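Local coordinates for glucose-6-phosphate isomerase (Plasmodium falciparum, PDB 3QKI), which probably catalyses the reversible conversion of glucose 6-phosphate into fructose 6-phosphate, the second step of glycolysis, at residues 65-70 with 513-518; 375-380 with 441-446. All coordinates share one frame; numbering follows the deposited sequence.

Contact 1 of 2, residues 65-70 with 513-518; sequences YMDLSR and STLLLF
An antiparallel strand pair within the six-stranded mixed sheet of this isomerase joins Tyr65 and Asp67 to Leu517 and Leu515. Tyr65 and Leu517 exchange two backbone hydrogen bonds, N to O each way; Asp67 N gives to Leu515 O at 2.8 Å, and Leu515 N returns a longer bond to Asp67 O at 3.1 Å. Between these hydrogen-bonded pairs sits the non-hydrogen-bonded pair Met66 and Leu516. With CG anti to the backbone N (chi1 -179°), the Met66 chain runs beside Leu516 and rests CG on its CD2 at 3.6 Å. Leu68 lies alongside Thr514 on the same face, where helix 356-371 packs.

Asp67 also opens an Asx turn: its OD1 accepts from Ser69 N and, on its syn side, from Ser69 OG. The other carboxylate oxygen, Asp67 OD2, forms a salt bridge with Arg70 NH1 at 2.7 Å; it lies in the guanidinium plane, whereas the nitrogen approaches from 57° above the carboxylate plane. Leu515 puts CD1 over one face of that guanidinium, 3.5 Å from Arg70 NH1, while Asp477 takes NE in a second salt bridge. A water links the two strands, accepting from Arg70 N and NH1 and donating toward Asp67 O and Ser513 O, the last at 2.7 Å. Ser513 N reaches Arg70 O (3.0 Å) from above the carbonyl plane. The second subunit meets the Tyr65 and Asp67 face: its Tyr593 stacks on Tyr65, and its Ser586 hydrogen-bonds through the hydroxyl to that of Ser69.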
loop_
_atom_site.group_PDB
_atom_site.type_symbol
_atom_site.label_atom_id
_atom_site.label_comp_id
_atom_site.label_asym_id
_atom_site.label_seq_id
_atom_site.Cartn_x
_atom_site.Cartn_y
_atom_site.Cartn_z
ATOM N N TYR A 65 -16.162 3.454 -19.785
ATOM C CA TYR A 65 -17.068 2.330 -19.612
ATOM C C TYR A 65 -16.889 1.736 -18.203
ATOM O O TYR A 65 -15.762 1.602 -17.709
ATOM C CB TYR A 65 -16.751 1.210 -20.634
ATOM C CG TYR A 65 -17.235 1.409 -22.060
ATOM C CD1 TYR A 65 -17.768 0.350 -22.788
ATOM C CD2 TYR A 65 -17.044 2.620 -22.725
ATOM C CE1 TYR A 65 -18.165 0.509 -24.117
ATOM C CE2 TYR A 65 -17.486 2.805 -24.038
ATOM C CZ TYR A 65 -18.044 1.747 -24.731
ATOM O OH TYR A 65 -18.427 1.914 -26.043
ATOM N N MET A 66 -17.995 1.388 -17.558
ATOM C CA MET A 66 -17.952 0.640 -16.313
ATOM C C MET A 66 -18.615 -0.691 -16.634
ATOM O O MET A 66 -19.753 -0.721 -17.120
ATOM C CB MET A 66 -18.675 1.315 -15.143
ATOM C CG MET A 66 -18.572 0.481 -13.882
ATOM S SD MET A 66 -19.281 1.184 -12.394
ATOM C CE MET A 66 -21.107 1.100 -12.855
ATOM N N ASP A 67 -17.892 -1.782 -16.380
ATOM C CA ASP A 67 -18.369 -3.126 -16.643
ATOM C C ASP A 67 -18.606 -3.878 -15.322
ATOM O O ASP A 67 -17.659 -4.301 -14.650
ATOM C CB ASP A 67 -17.380 -3.842 -17.606
ATOM C CG ASP A 67 -17.710 -5.275 -17.971
ATOM O OD1 ASP A 67 -18.680 -5.818 -17.419
ATOM O OD2 ASP A 67 -16.952 -5.881 -18.784
ATOM N N LEU A 68 -19.886 -4.054 -14.969
ATOM C CA LEU A 68 -20.312 -4.769 -13.764
ATOM C C LEU A 68 -20.710 -6.213 -14.067
ATOM O O LEU A 68 -21.259 -6.892 -13.187
ATOM C CB LEU A 68 -21.511 -4.046 -13.110
ATOM C CG LEU A 68 -21.271 -2.646 -12.533
ATOM C CD1 LEU A 68 -22.568 -2.045 -12.071
ATOM C CD2 LEU A 68 -20.303 -2.680 -11.363
ATOM N N SER A 69 -20.443 -6.698 -15.292
ATOM C CA SER A 69 -20.907 -8.035 -15.675
ATOM C C SER A 69 -20.269 -9.204 -14.934
ATOM O O SER A 69 -20.880 -10.276 -14.862
ATOM C CB SER A 69 -20.836 -8.236 -17.190
ATOM O OG SER A 69 -19.487 -8.207 -17.614
ATOM N N ARG A 70 -19.060 -9.021 -14.376
ATOM C CA ARG A 70 -18.422 -10.092 -13.628
ATOM C C ARG A 70 -18.764 -9.985 -12.151
ATOM O O ARG A 70 -17.919 -10.223 -11.303
ATOM C CB ARG A 70 -16.904 -10.168 -13.887
ATOM C CG ARG A 70 -16.566 -10.437 -15.339
ATOM C CD ARG A 70 -15.133 -10.065 -15.622
ATOM N NE ARG A 70 -14.884 -10.006 -17.048
ATOM C CZ ARG A 70 -15.253 -9.008 -17.843
ATOM N NH1 ARG A 70 -15.901 -7.956 -17.348
ATOM N NH2 ARG A 70 -15.014 -9.072 -19.144
ATOM N N SER A 513 -15.372 -9.034 -10.257
ATOM C CA SER A 513 -14.605 -7.862 -10.666
ATOM C C SER A 513 -15.450 -6.783 -11.335
ATOM O O SER A 513 -16.436 -7.072 -12.029
ATOM C CB SER A 513 -13.450 -8.241 -11.597
ATOM O OG SER A 513 -13.917 -8.674 -12.853
ATOM N N THR A 514 -15.008 -5.537 -11.166
ATOM C CA THR A 514 -15.563 -4.396 -11.858
ATOM C C THR A 514 -14.442 -3.867 -12.730
ATOM O O THR A 514 -13.307 -3.747 -12.260
ATOM C CB THR A 514 -16.052 -3.330 -10.876
ATOM O OG1 THR A 514 -17.085 -3.897 -10.070
ATOM C CG2 THR A 514 -16.567 -2.091 -11.595
ATOM N N LEU A 515 -14.738 -3.579 -13.994
ATOM C CA LEU A 515 -13.775 -2.979 -14.914
ATOM C C LEU A 515 -14.168 -1.542 -15.208
ATOM O O LEU A 515 -15.316 -1.267 -15.561
ATOM C CB LEU A 515 -13.653 -3.756 -16.235
ATOM C CG LEU A 515 -13.135 -5.188 -16.196
ATOM C CD1 LEU A 515 -13.143 -5.779 -17.595
ATOM C CD2 LEU A 515 -11.714 -5.242 -15.742
ATOM N N LEU A 516 -13.217 -0.624 -15.060
ATOM C CA LEU A 516 -13.378 0.797 -15.390
ATOM C C LEU A 516 -12.363 1.084 -16.492
ATOM O O LEU A 516 -11.151 0.984 -16.244
ATOM C CB LEU A 516 -13.143 1.719 -14.172
ATOM C CG LEU A 516 -14.185 1.679 -13.063
ATOM C CD1 LEU A 516 -13.668 2.362 -11.788
ATOM C CD2 LEU A 516 -15.484 2.365 -13.489
ATOM N N LEU A 517 -12.855 1.377 -17.718
ATOM C CA LEU A 517 -11.969 1.632 -18.851
ATOM C C LEU A 517 -12.186 3.027 -19.402
ATOM O O LEU A 517 -13.252 3.306 -19.939
ATOM C CB LEU A 517 -12.093 0.541 -19.961
ATOM C CG LEU A 517 -11.246 0.712 -21.247
ATOM C CD1 LEU A 517 -9.742 0.827 -20.937
ATOM C CD2 LEU A 517 -11.478 -0.453 -22.202
ATOM N N PHE A 518 -11.164 3.892 -19.261
ATOM C CA PHE A 518 -11.212 5.286 -19.727
ATOM C C PHE A 518 -10.432 5.414 -21.017
ATOM O O PHE A 518 -9.582 4.575 -21.299
ATOM C CB PHE A 518 -10.587 6.220 -18.673
ATOM C CG PHE A 518 -11.279 6.322 -17.322
ATOM C CD1 PHE A 518 -12.122 7.386 -17.036
ATOM C CD2 PHE A 518 -11.050 5.376 -16.330
ATOM C CE1 PHE A 518 -12.757 7.487 -15.795
ATOM C CE2 PHE A 518 -11.664 5.484 -15.087
ATOM C CZ PHE A 518 -12.514 6.542 -14.819
HETATM O O HOH W 1 -17.120 -6.996 -14.609
#

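Contact 2 of 2, residues 375-380 with 441-446; sequences NVAILP and IPVELI
Asn375 meets the incoming chain through its backbone O, which Pro442 CD approaches to 3.3 Å just before strand 443-448 begins. Val376 CG1 crosses the carboxylate end of Glu444, 3.5 Å from OE2. At Ala377 the parallel hydrogen bonding starts: its N gives to Pro442 O, and its O receives Glu444 N at 2.9 Å almost in line with the carbonyl bond. Ala377 CB touches both Val443 CG1 (3.8 Å) and Ile441 CG2. Ile378 runs beside Glu444, its CD1 3.4 Å from OE1. With CG beside its backbone N (chi1 -69°) and the chain extended, Glu444 carries its buried carboxylate to these two methyls, which lie against it from the side of strand 375-380; Tyr533 OH bonds to OE1 and Arg536 forms a salt bridge with OE2. Leu379 N donates to Glu444 O, while Leu379 CD1 touches both Val443 CG1 and Leu445 CD2, each at 3.7 Å. Ile446 N makes a weak bond of 3.3 Å to Leu379 O, and Pro380 pairs with Ile446, CB to CB 4.2 Å. Both strands lie inside the mixed sheet, with 418-420 beyond Val376 and 513-518 beyond Val443; helix 428-437 packs over Leu379 and Val443 on one face, while helix 523-543 supplies Tyr533 and Arg536 on the other.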
loop_
_atom_site.group_PDB
_atom_site.type_symbol
_atom_site.label_atom_id
_atom_site.label_comp_id
_atom_site.label_asym_id
_atom_site.label_seq_id
_atom_site.Cartn_x
_atom_site.Cartn_y
_atom_site.Cartn_z
ATOM N N ASN A 375 -13.432 -7.394 1.878
ATOM C CA ASN A 375 -12.262 -6.725 1.313
ATOM C C ASN A 375 -12.567 -6.192 -0.066
ATOM O O ASN A 375 -13.465 -6.705 -0.726
ATOM C CB ASN A 375 -11.071 -7.691 1.211
ATOM C CG ASN A 375 -10.521 -8.122 2.515
ATOM O OD1 ASN A 375 -9.727 -7.441 3.136
ATOM N ND2 ASN A 375 -10.956 -9.263 2.967
ATOM N N VAL A 376 -11.812 -5.165 -0.503
ATOM C CA VAL A 376 -11.883 -4.607 -1.854
ATOM C C VAL A 376 -10.434 -4.378 -2.267
ATOM O O VAL A 376 -9.699 -3.694 -1.542
ATOM C CB VAL A 376 -12.690 -3.272 -1.986
ATOM C CG1 VAL A 376 -12.568 -2.695 -3.404
ATOM C CG2 VAL A 376 -14.151 -3.435 -1.588
ATOM N N ALA A 377 -10.033 -4.907 -3.432
ATOM C CA ALA A 377 -8.701 -4.657 -4.007
ATOM C C ALA A 377 -8.845 -3.589 -5.102
ATOM O O ALA A 377 -9.619 -3.778 -6.050
ATOM C CB ALA A 377 -8.099 -5.941 -4.574
ATOM N N ILE A 378 -8.127 -2.460 -4.948
ATOM C CA ILE A 378 -8.129 -1.340 -5.902
ATOM C C ILE A 378 -6.911 -1.531 -6.736
ATOM O O ILE A 378 -5.784 -1.397 -6.239
ATOM C CB ILE A 378 -8.139 0.042 -5.217
ATOM C CG1 ILE A 378 -9.396 0.237 -4.335
ATOM C CG2 ILE A 378 -7.997 1.173 -6.269
ATOM C CD1 ILE A 378 -10.856 0.243 -5.078
ATOM N N LEU A 379 -7.124 -1.943 -7.982
ATOM C CA LEU A 379 -6.034 -2.341 -8.879
ATOM C C LEU A 379 -5.987 -1.575 -10.206
ATOM O O LEU A 379 -6.481 -2.064 -11.225
ATOM C CB LEU A 379 -6.082 -3.861 -9.097
ATOM C CG LEU A 379 -6.265 -4.733 -7.853
ATOM C CD1 LEU A 379 -6.622 -6.147 -8.257
ATOM C CD2 LEU A 379 -5.008 -4.685 -6.940
ATOM N N PRO A 380 -5.413 -0.359 -10.202
ATOM C CA PRO A 380 -5.303 0.390 -11.464
ATOM C C PRO A 380 -4.158 -0.178 -12.323
ATOM O O PRO A 380 -3.043 -0.334 -11.826
ATOM C CB PRO A 380 -5.021 1.818 -11.006
ATOM C CG PRO A 380 -4.351 1.675 -9.666
ATOM C CD PRO A 380 -4.788 0.374 -9.073
ATOM N N ILE A 441 -11.688 -12.135 -2.971
ATOM C CA ILE A 441 -11.506 -10.687 -2.825
ATOM C C ILE A 441 -12.041 -9.952 -4.067
ATOM O O ILE A 441 -11.373 -9.967 -5.105
ATOM C CB ILE A 441 -10.021 -10.306 -2.515
ATOM C CG1 ILE A 441 -9.603 -10.880 -1.132
ATOM C CG2 ILE A 441 -9.831 -8.765 -2.531
ATOM C CD1 ILE A 441 -8.465 -11.395 -1.149
ATOM N N PRO A 442 -13.219 -9.273 -3.967
ATOM C CA PRO A 442 -13.735 -8.510 -5.122
ATOM C C PRO A 442 -12.711 -7.460 -5.554
ATOM O O PRO A 442 -12.121 -6.789 -4.711
ATOM C CB PRO A 442 -15.001 -7.845 -4.559
ATOM C CG PRO A 442 -15.428 -8.780 -3.463
ATOM C CD PRO A 442 -14.143 -9.188 -2.821
ATOM N N VAL A 443 -12.468 -7.353 -6.848
ATOM C CA VAL A 443 -11.473 -6.426 -7.375
ATOM C C VAL A 443 -12.132 -5.318 -8.202
ATOM O O VAL A 443 -13.189 -5.523 -8.810
ATOM C CB VAL A 443 -10.314 -7.126 -8.154
ATOM C CG1 VAL A 443 -9.586 -8.162 -7.310
ATOM C CG2 VAL A 443 -10.773 -7.748 -9.474
ATOM N N GLU A 444 -11.477 -4.155 -8.233
ATOM C CA GLU A 444 -11.900 -3.025 -9.050
ATOM C C GLU A 444 -10.667 -2.681 -9.895
ATOM O O GLU A 444 -9.641 -2.261 -9.354
ATOM C CB GLU A 444 -12.384 -1.858 -8.173
ATOM C CG GLU A 444 -13.689 -2.184 -7.470
ATOM C CD GLU A 444 -14.244 -1.190 -6.462
ATOM O OE1 GLU A 444 -13.914 0.013 -6.551
ATOM O OE2 GLU A 444 -15.061 -1.614 -5.611
ATOM N N LEU A 445 -10.741 -3.008 -11.192
ATOM C CA LEU A 445 -9.672 -2.807 -12.175
ATOM C C LEU A 445 -9.943 -1.539 -12.959
ATOM O O LEU A 445 -11.085 -1.307 -13.393
ATOM C CB LEU A 445 -9.528 -4.008 -13.125
ATOM C CG LEU A 445 -9.444 -5.438 -12.510
ATOM C CD1 LEU A 445 -9.196 -6.473 -13.577
ATOM C CD2 LEU A 445 -8.342 -5.555 -11.520
ATOM N N ILE A 446 -8.906 -0.676 -13.061
ATOM C CA ILE A 446 -8.983 0.622 -13.736
ATOM C C ILE A 446 -7.919 0.629 -14.821
ATOM O O ILE A 446 -6.759 0.309 -14.546
ATOM C CB ILE A 446 -8.846 1.805 -12.727
ATOM C CG1 ILE A 446 -9.968 1.730 -11.673
ATOM C CG2 ILE A 446 -8.887 3.157 -13.464
ATOM C CD1 ILE A 446 -9.647 2.334 -10.323
#

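How the contacts relate
From the N terminus, strand 64-70 comes first, and its partner 513-518 follows only after more than 440 residues, including the whole separate parallel sheet, to close the outer loop at contact 1. Within that span the chain makes strand 375-380 and, some sixty residues later, strand 443-448, closing the shorter inner loop of contact 2; the loops nest and do not cross. Strands 513-518 and 443-448 are sheet neighbours: Leu516 N lies 2.8 Å from Leu445 O, a probable hydrogen bond, and Leu515 packs on Leu445. Strand 513-518, antiparallel to 64-70 and parallel to 443-448, joins the antiparallel side of the mixed sheet to its parallel side.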